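Acyl-CoA dehydrogenase FadE3 (Mycobacterium smegmatis, PDB 4IV6) is a flavin-dependent member of the acyl-CoA dehydrogenase family, a four-chain assembly modelled with dihydroflavine-adenine dinucleotide. Local coordinates at residues I14-V26 against L43-L55. Numbering follows the deposited sequence.
Sequences IVKTVHDFVEKQV and LIETMKEIGIFGL
Phe21 of helix 9-26 pushes its ring as a knob into a hole formed by Leu43, Thr46, Met47 and Ile50 of helix 41-50. With CG anti to the backbone N (chi1 161°), the ring reaches across the gap. Its CE1 lies 3.7 Å from Thr46 CG2, its CE2 is packed against Met47 CG, and Ile50 CD1, in the conformer given, lies over one face. The Met47 side chain crosses that of Phe21 at about a right angle, its SD oblique to the ring and 5.3 Å from the centroid, a Met-aromatic contact. Ile50 returns the fit, filling the hollow between Ile14, Thr17, Val18 and Phe21; in that same conformer its CG2 branch meets Ile14 CD1 at 3.5 Å. Beyond the helix end, closed at Gly51 by a Schellman motif, Ile52 CD1 touches Val18 CG2 at 3.8 Å. At the other end Leu43 CD2 nestles against Gln25 and Val26. Helices 68-81 and 83-102 flank the apolar seam through Leu78 and Leu85. The segment axes run antiparallel at 165°, 11.5 Å apart, and the reciprocal knobs-into-holes packing joins two helices of the all-helical N-terminal domain of the acyl-CoA dehydrogenase fold.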
ATOM      1  N   ILE B  14      -5.680  27.184 -26.397  1.00 24.62           N
ATOM      2  CA  ILE B  14      -4.445  26.409 -26.620  1.00 24.53           C
ATOM      3  C   ILE B  14      -4.624  24.984 -26.054  1.00 22.45           C
ATOM      4  O   ILE B  14      -4.290  24.005 -26.728  1.00 21.19           O
ATOM      5  CB  ILE B  14      -3.163  27.112 -26.096  1.00 26.09           C
ATOM      6  CG1 ILE B  14      -1.897  26.305 -26.379  1.00 26.56           C
ATOM      7  CG2 ILE B  14      -3.146  27.255 -24.595  1.00 27.22           C
ATOM      8  CD1 ILE B  14      -1.585  26.161 -27.850  1.00 28.12           C
ATOM      9  N   VAL B  15      -5.196  24.868 -24.859  1.00 22.17           N
ATOM     10  CA  VAL B  15      -5.438  23.551 -24.267  1.00 21.71           C
ATOM     11  C   VAL B  15      -6.321  22.732 -25.212  1.00 22.30           C
ATOM     12  O   VAL B  15      -5.992  21.594 -25.522  1.00 21.58           O
ATOM     13  CB  VAL B  15      -6.057  23.662 -22.869  1.00 22.75           C
ATOM     14  CG1 VAL B  15      -6.410  22.269 -22.329  1.00 22.86           C
ATOM     15  CG2 VAL B  15      -5.092  24.359 -21.911  1.00 22.54           C
ATOM     16  N   LYS B  16      -7.399  23.333 -25.734  1.00 23.62           N
ATOM     17  CA  LYS B  16      -8.292  22.616 -26.653  1.00 25.02           C
ATOM     18  C   LYS B  16      -7.617  22.210 -27.942  1.00 24.31           C
ATOM     19  O   LYS B  16      -7.846  21.122 -28.464  1.00 23.88           O
ATOM     20  CB  LYS B  16      -9.509  23.452 -27.015  1.00 27.95           C
ATOM     21  CG  LYS B  16     -10.440  23.712 -25.852  1.00 30.22           C
ATOM     22  CD  LYS B  16     -11.657  24.463 -26.336  1.00 33.33           C
ATOM     23  CE  LYS B  16     -12.185  25.428 -25.295  1.00 35.34           C
ATOM     24  NZ  LYS B  16     -12.879  24.688 -24.218  1.00 36.77           N
ATOM     25  N   THR B  17      -6.802  23.112 -28.466  1.00 24.28           N
ATOM     26  CA  THR B  17      -6.039  22.847 -29.672  1.00 24.03           C
ATOM     27  C   THR B  17      -5.120  21.657 -29.487  1.00 22.02           C
ATOM     28  O   THR B  17      -5.012  20.811 -30.370  1.00 22.29           O
ATOM     29  CB  THR B  17      -5.226  24.088 -30.046  1.00 24.64           C
ATOM     30  OG1 THR B  17      -6.156  25.111 -30.403  1.00 26.04           O
ATOM     31  CG2 THR B  17      -4.294  23.818 -31.233  1.00 25.06           C
ATOM     32  N   VAL B  18      -4.457  21.582 -28.334  1.00 20.52           N
ATOM     33  CA  VAL B  18      -3.534  20.500 -28.058  1.00 19.08           C
ATOM     34  C   VAL B  18      -4.306  19.168 -27.868  1.00 19.22           C
ATOM     35  O   VAL B  18      -3.909  18.148 -28.405  1.00 18.62           O
ATOM     36  CB  VAL B  18      -2.597  20.860 -26.882  1.00 18.60           C
ATOM     37  CG1 VAL B  18      -1.665  19.721 -26.553  1.00 17.72           C
ATOM     38  CG2 VAL B  18      -1.765  22.092 -27.237  1.00 18.92           C
ATOM     39  N   HIS B  19      -5.447  19.208 -27.178  1.00 20.22           N
ATOM     40  CA  HIS B  19      -6.340  18.050 -27.055  1.00 20.85           C
ATOM     41  C   HIS B  19      -6.787  17.501 -28.413  1.00 21.62           C
ATOM     42  O   HIS B  19      -6.774  16.291 -28.644  1.00 21.29           O
ATOM     43  CB  HIS B  19      -7.566  18.455 -26.251  1.00 22.11           C
ATOM     44  CG  HIS B  19      -8.537  17.351 -26.041  1.00 23.85           C
ATOM     45  ND1 HIS B  19      -8.477  16.514 -24.946  1.00 24.15           N
ATOM     46  CD2 HIS B  19      -9.620  16.963 -26.756  1.00 25.96           C
ATOM     47  CE1 HIS B  19      -9.469  15.643 -25.007  1.00 26.23           C
ATOM     48  NE2 HIS B  19     -10.176  15.893 -26.096  1.00 27.38           N
ATOM     49  N   ASP B  20      -7.196  18.410 -29.303  1.00 22.69           N
ATOM     50  CA  ASP B  20      -7.619  18.041 -30.653  0.50 24.09           C
ATOM     51  C   ASP B  20      -6.484  17.430 -31.455  1.00 23.38           C
ATOM     52  O   ASP B  20      -6.672  16.446 -32.153  1.00 24.55           O
ATOM     53  CB  ASP B  20      -8.170  19.259 -31.387  0.50 25.83           C
ATOM     54  CG  ASP B  20      -9.531  19.630 -30.903  0.50 27.61           C
ATOM     55  OD1 ASP B  20     -10.036  18.882 -30.034  0.50 27.91           O
ATOM     56  OD2 ASP B  20     -10.104  20.631 -31.389  0.50 29.48           O
ATOM     57  N   PHE B  21      -5.301  18.021 -31.346  1.00 22.39           N
ATOM     58  CA  PHE B  21      -4.087  17.511 -31.985  1.00 22.13           C
ATOM     59  C   PHE B  21      -3.812  16.097 -31.496  1.00 21.51           C
ATOM     60  O   PHE B  21      -3.483  15.210 -32.285  1.00 21.48           O
ATOM     61  CB  PHE B  21      -2.915  18.441 -31.650  1.00 21.36           C
ATOM     62  CG  PHE B  21      -1.538  17.844 -31.832  1.00 20.66           C
ATOM     63  CD1 PHE B  21      -1.032  17.603 -33.082  1.00 21.87           C
ATOM     64  CD2 PHE B  21      -0.718  17.635 -30.742  1.00 19.64           C
ATOM     65  CE1 PHE B  21       0.254  17.080 -33.242  1.00 21.60           C
ATOM     66  CE2 PHE B  21       0.568  17.124 -30.892  1.00 19.47           C
ATOM     67  CZ  PHE B  21       1.055  16.863 -32.140  1.00 20.05           C
ATOM     68  N   VAL B  22      -4.011  15.880 -30.198  1.00 20.93           N
ATOM     69  CA  VAL B  22      -3.784  14.559 -29.618  1.00 20.57           C
ATOM     70  C   VAL B  22      -4.811  13.549 -30.161  1.00 21.76           C
ATOM     71  O   VAL B  22      -4.428  12.476 -30.609  1.00 21.73           O
ATOM     72  CB  VAL B  22      -3.740  14.619 -28.090  1.00 20.06           C
ATOM     73  CG1 VAL B  22      -3.951  13.236 -27.456  1.00 20.68           C
ATOM     74  CG2 VAL B  22      -2.433  15.225 -27.652  1.00 18.98           C
ATOM     75  N   GLU B  23      -6.086  13.912 -30.134  1.00 22.65           N
ATOM     76  CA  GLU B  23      -7.134  13.045 -30.619  1.00 24.83           C
ATOM     77  C   GLU B  23      -7.030  12.751 -32.122  1.00 25.88           C
ATOM     78  O   GLU B  23      -7.160  11.623 -32.508  1.00 26.30           O
ATOM     79  CB  GLU B  23      -8.518  13.622 -30.306  1.00 26.43           C
ATOM     80  CG  GLU B  23      -8.850  13.712 -28.823  1.00 26.01           C
ATOM     81  CD  GLU B  23      -8.935  12.334 -28.197  1.00 26.71           C
ATOM     82  OE1 GLU B  23      -9.746  11.535 -28.658  1.00 27.70           O
ATOM     83  OE2 GLU B  23      -8.128  12.049 -27.292  1.00 25.76           O
ATOM     84  N   LYS B  24      -6.772  13.758 -32.949  1.00 26.42           N
ATOM     85  CA  LYS B  24      -6.838  13.580 -34.414  1.00 28.71           C
ATOM     86  C   LYS B  24      -5.505  13.199 -35.057  1.00 27.95           C
ATOM     87  O   LYS B  24      -5.471  12.452 -36.039  1.00 27.83           O
ATOM     88  CB  LYS B  24      -7.341  14.849 -35.085  1.00 30.69           C
ATOM     89  CG  LYS B  24      -8.640  15.423 -34.522  1.00 32.78           C
ATOM     90  CD  LYS B  24      -9.820  14.501 -34.710  1.00 36.10           C
ATOM     91  CE  LYS B  24     -11.097  15.092 -34.086  1.00 38.47           C
ATOM     92  NZ  LYS B  24     -11.533  16.363 -34.730  1.00 39.07           N
ATOM     93  N   GLN B  25      -4.404  13.700 -34.507  1.00 26.44           N
ATOM     94  CA  GLN B  25      -3.096  13.483 -35.136  1.00 26.40           C
ATOM     95  C   GLN B  25      -2.219  12.503 -34.386  1.00 24.87           C
ATOM     96  O   GLN B  25      -1.565  11.681 -35.001  1.00 24.84           O
ATOM     97  CB  GLN B  25      -2.391  14.821 -35.362  1.00 27.29           C
ATOM     98  CG  GLN B  25      -3.325  15.870 -35.967  1.00 30.61           C
ATOM     99  CD  GLN B  25      -2.631  17.117 -36.470  1.00 33.08           C
ATOM    100  OE1 GLN B  25      -1.607  17.045 -37.121  1.00 35.60           O
ATOM    101  NE2 GLN B  25      -3.210  18.274 -36.191  1.00 35.49           N
ATOM    102  N   VAL B  26      -2.185  12.565 -33.063  1.00 23.79           N
ATOM    103  CA  VAL B  26      -1.276  11.699 -32.316  1.00 22.73           C
ATOM    104  C   VAL B  26      -1.782  10.264 -32.207  1.00 24.09           C
ATOM    105  O   VAL B  26      -1.098   9.307 -32.609  1.00 24.33           O
ATOM    106  CB  VAL B  26      -0.995  12.237 -30.898  1.00 21.23           C
ATOM    107  CG1 VAL B  26      -0.076  11.290 -30.140  1.00 20.06           C
ATOM    108  CG2 VAL B  26      -0.381  13.616 -30.993  1.00 21.17           C
ATOM    109  N   LEU B  43       4.718  15.070 -36.083  1.00 20.98           N
ATOM    110  CA  LEU B  43       4.017  15.490 -34.875  1.00 20.17           C
ATOM    111  C   LEU B  43       4.761  16.660 -34.185  1.00 19.79           C
ATOM    112  O   LEU B  43       4.143  17.641 -33.777  1.00 19.52           O
ATOM    113  CB  LEU B  43       3.838  14.301 -33.913  1.00 19.60           C
ATOM    114  CG  LEU B  43       2.947  13.168 -34.441  1.00 20.04           C
ATOM    115  CD1 LEU B  43       2.888  12.019 -33.449  1.00 19.92           C
ATOM    116  CD2 LEU B  43       1.536  13.662 -34.762  1.00 20.50           C
ATOM    117  N   ILE B  44       6.077  16.556 -34.076  1.00 19.10           N
ATOM    118  CA  ILE B  44       6.848  17.586 -33.401  0.50 19.03           C
ATOM    119  C   ILE B  44       6.794  18.907 -34.193  1.00 19.81           C
ATOM    120  O   ILE B  44       6.694  19.983 -33.605  1.00 19.08           O
ATOM    121  CB  ILE B  44       8.287  17.104 -33.111  0.50 18.75           C
ATOM    122  CG1 ILE B  44       8.251  16.106 -31.948  0.50 18.21           C
ATOM    123  CG2 ILE B  44       9.186  18.268 -32.732  0.50 18.65           C
ATOM    124  CD1 ILE B  44       9.592  15.504 -31.597  0.50 17.96           C
ATOM    125  N   GLU B  45       6.810  18.813 -35.514  1.00 21.12           N
ATOM    126  CA  GLU B  45       6.702  19.991 -36.364  1.00 23.49           C
ATOM    127  C   GLU B  45       5.355  20.698 -36.158  1.00 22.77           C
ATOM    128  O   GLU B  45       5.312  21.911 -36.048  1.00 21.96           O
ATOM    129  CB  GLU B  45       6.922  19.596 -37.822  1.00 25.71           C
ATOM    130  CG  GLU B  45       7.243  20.747 -38.741  1.00 28.34           C
ATOM    131  CD  GLU B  45       8.555  21.464 -38.401  1.00 29.27           C
ATOM    132  OE1 GLU B  45       9.523  20.885 -37.850  1.00 28.57           O
ATOM    133  OE2 GLU B  45       8.594  22.653 -38.714  1.00 32.51           O
ATOM    134  N   THR B  46       4.280  19.933 -36.055  1.00 22.28           N
ATOM    135  CA  THR B  46       2.980  20.501 -35.753  1.00 23.08           C
ATOM    136  C   THR B  46       3.012  21.154 -34.369  1.00 22.46           C
ATOM    137  O   THR B  46       2.439  22.212 -34.166  1.00 22.47           O
ATOM    138  CB  THR B  46       1.868  19.433 -35.827  1.00 24.02           C
ATOM    139  OG1 THR B  46       1.824  18.885 -37.157  1.00 24.66           O
ATOM    140  CG2 THR B  46       0.507  20.030 -35.463  1.00 24.34           C
ATOM    141  N   MET B  47       3.720  20.548 -33.421  1.00 21.45           N
ATOM    142  CA  MET B  47       3.866  21.162 -32.094  1.00 21.13           C
ATOM    143  C   MET B  47       4.576  22.491 -32.168  1.00 21.16           C
ATOM    144  O   MET B  47       4.172  23.462 -31.516  1.00 21.08           O
ATOM    145  CB  MET B  47       4.591  20.224 -31.127  1.00 20.26           C
ATOM    146  CG  MET B  47       3.725  19.028 -30.781  1.00 20.51           C
ATOM    147  SD  MET B  47       4.645  17.689 -30.011  1.00 20.23           S
ATOM    148  CE  MET B  47       5.360  18.518 -28.606  1.00 19.86           C
ATOM    149  N   LYS B  48       5.606  22.565 -32.995  1.00 22.00           N
ATOM    150  CA  LYS B  48       6.265  23.844 -33.212  1.00 22.49           C
ATOM    151  C   LYS B  48       5.278  24.927 -33.727  1.00 23.88           C
ATOM    152  O   LYS B  48       5.241  26.036 -33.187  1.00 23.33           O
ATOM    153  CB  LYS B  48       7.431  23.688 -34.171  1.00 23.03           C
ATOM    154  CG  LYS B  48       8.557  22.819 -33.645  1.00 22.40           C
ATOM    155  CD  LYS B  48       9.685  22.749 -34.652  1.00 23.08           C
ATOM    156  CE  LYS B  48      10.724  21.778 -34.166  1.00 23.38           C
ATOM    157  NZ  LYS B  48      11.959  21.863 -34.951  1.00 24.04           N
ATOM    158  N   GLU B  49       4.479  24.602 -34.735  1.00 25.02           N
ATOM    159  CA  GLU B  49       3.513  25.555 -35.312  1.00 27.40           C
ATOM    160  C   GLU B  49       2.464  26.016 -34.280  1.00 26.53           C
ATOM    161  O   GLU B  49       2.085  27.177 -34.228  1.00 25.88           O
ATOM    162  CB  GLU B  49       2.811  24.919 -36.518  1.00 30.35           C
ATOM    163  CG  GLU B  49       3.758  24.555 -37.665  1.00 33.78           C
ATOM    164  CD  GLU B  49       3.202  23.538 -38.685  1.00 36.69           C
ATOM    165  OE1 GLU B  49       2.067  23.001 -38.519  1.00 37.50           O
ATOM    166  OE2 GLU B  49       3.949  23.258 -39.661  1.00 39.97           O
ATOM    167  N   ILE B  50       2.004  25.066 -33.476  1.00 26.13           N
ATOM    168  CA  ILE B  50       1.055  25.315 -32.382  0.50 25.88           C
ATOM    169  C   ILE B  50       1.617  26.334 -31.381  1.00 25.30           C
ATOM    170  O   ILE B  50       0.870  27.031 -30.729  1.00 24.90           O
ATOM    171  CB  ILE B  50       0.745  23.990 -31.630  0.50 25.78           C
ATOM    172  CG1 ILE B  50      -0.183  23.111 -32.458  0.50 26.34           C
ATOM    173  CG2 ILE B  50       0.095  24.230 -30.268  0.50 25.77           C
ATOM    174  CD1 ILE B  50      -0.454  21.779 -31.811  0.50 25.24           C
ATOM    175  N   GLY B  51       2.945  26.403 -31.254  1.00 23.82           N
ATOM    176  CA  GLY B  51       3.591  27.295 -30.262  1.00 22.96           C
ATOM    177  C   GLY B  51       4.108  26.576 -29.002  1.00 21.67           C
ATOM    178  O   GLY B  51       4.478  27.233 -28.031  1.00 20.43           O
ATOM    179  N   ILE B  52       4.157  25.241 -29.012  1.00 20.94           N
ATOM    180  CA  ILE B  52       4.506  24.464 -27.809  1.00 20.46           C
ATOM    181  C   ILE B  52       5.897  24.833 -27.236  1.00 19.82           C
ATOM    182  O   ILE B  52       6.130  24.842 -26.001  1.00 19.09           O
ATOM    183  CB  ILE B  52       4.484  22.939 -28.107  1.00 21.42           C
ATOM    184  CG1 ILE B  52       3.104  22.431 -28.525  1.00 22.27           C
ATOM    185  CG2 ILE B  52       4.982  22.122 -26.915  1.00 20.61           C
ATOM    186  CD1 ILE B  52       2.023  22.610 -27.484  1.00 22.83           C
ATOM    187  N   PHE B  53       6.840  25.127 -28.128  1.00 19.12           N
ATOM    188  CA  PHE B  53       8.187  25.431 -27.711  1.00 18.62           C
ATOM    189  C   PHE B  53       8.389  26.878 -27.243  1.00 19.19           C
ATOM    190  O   PHE B  53       9.499  27.226 -26.820  1.00 19.89           O
ATOM    191  CB  PHE B  53       9.171  25.033 -28.824  1.00 19.02           C
ATOM    192  CG  PHE B  53       9.253  23.552 -29.020  1.00 18.76           C
ATOM    193  CD1 PHE B  53       8.365  22.898 -29.838  1.00 18.94           C
ATOM    194  CD2 PHE B  53      10.198  22.811 -28.353  1.00 18.48           C
ATOM    195  CE1 PHE B  53       8.413  21.515 -29.995  1.00 18.73           C
ATOM    196  CE2 PHE B  53      10.258  21.432 -28.495  1.00 18.50           C
ATOM    197  CZ  PHE B  53       9.368  20.784 -29.315  1.00 18.51           C
ATOM    198  N   GLY B  54       7.331  27.698 -27.286  1.00 19.12           N
ATOM    199  CA  GLY B  54       7.374  29.103 -26.876  1.00 19.59           C
ATOM    200  C   GLY B  54       6.443  29.409 -25.718  1.00 20.07           C
ATOM    201  O   GLY B  54       6.201  30.563 -25.396  1.00 20.98           O
ATOM    202  N   LEU B  55       5.924  28.373 -25.064  1.00 20.37           N
ATOM    203  CA  LEU B  55       4.929  28.560 -23.997  1.00 20.90           C
ATOM    204  C   LEU B  55       5.442  29.334 -22.789  1.00 20.54           C
ATOM    205  O   LEU B  55       4.656  29.869 -22.034  1.00 20.36           O
ATOM    206  CB  LEU B  55       4.377  27.213 -23.515  1.00 21.36           C
ATOM    207  CG  LEU B  55       3.519  26.431 -24.504  1.00 22.21           C
ATOM    208  CD1 LEU B  55       3.287  25.027 -23.991  1.00 22.60           C
ATOM    209  CD2 LEU B  55       2.204  27.122 -24.752  1.00 22.89           C
TER
HETATM  210  O   HOH W   1       0.765  16.485 -37.028  1.00 32.66           O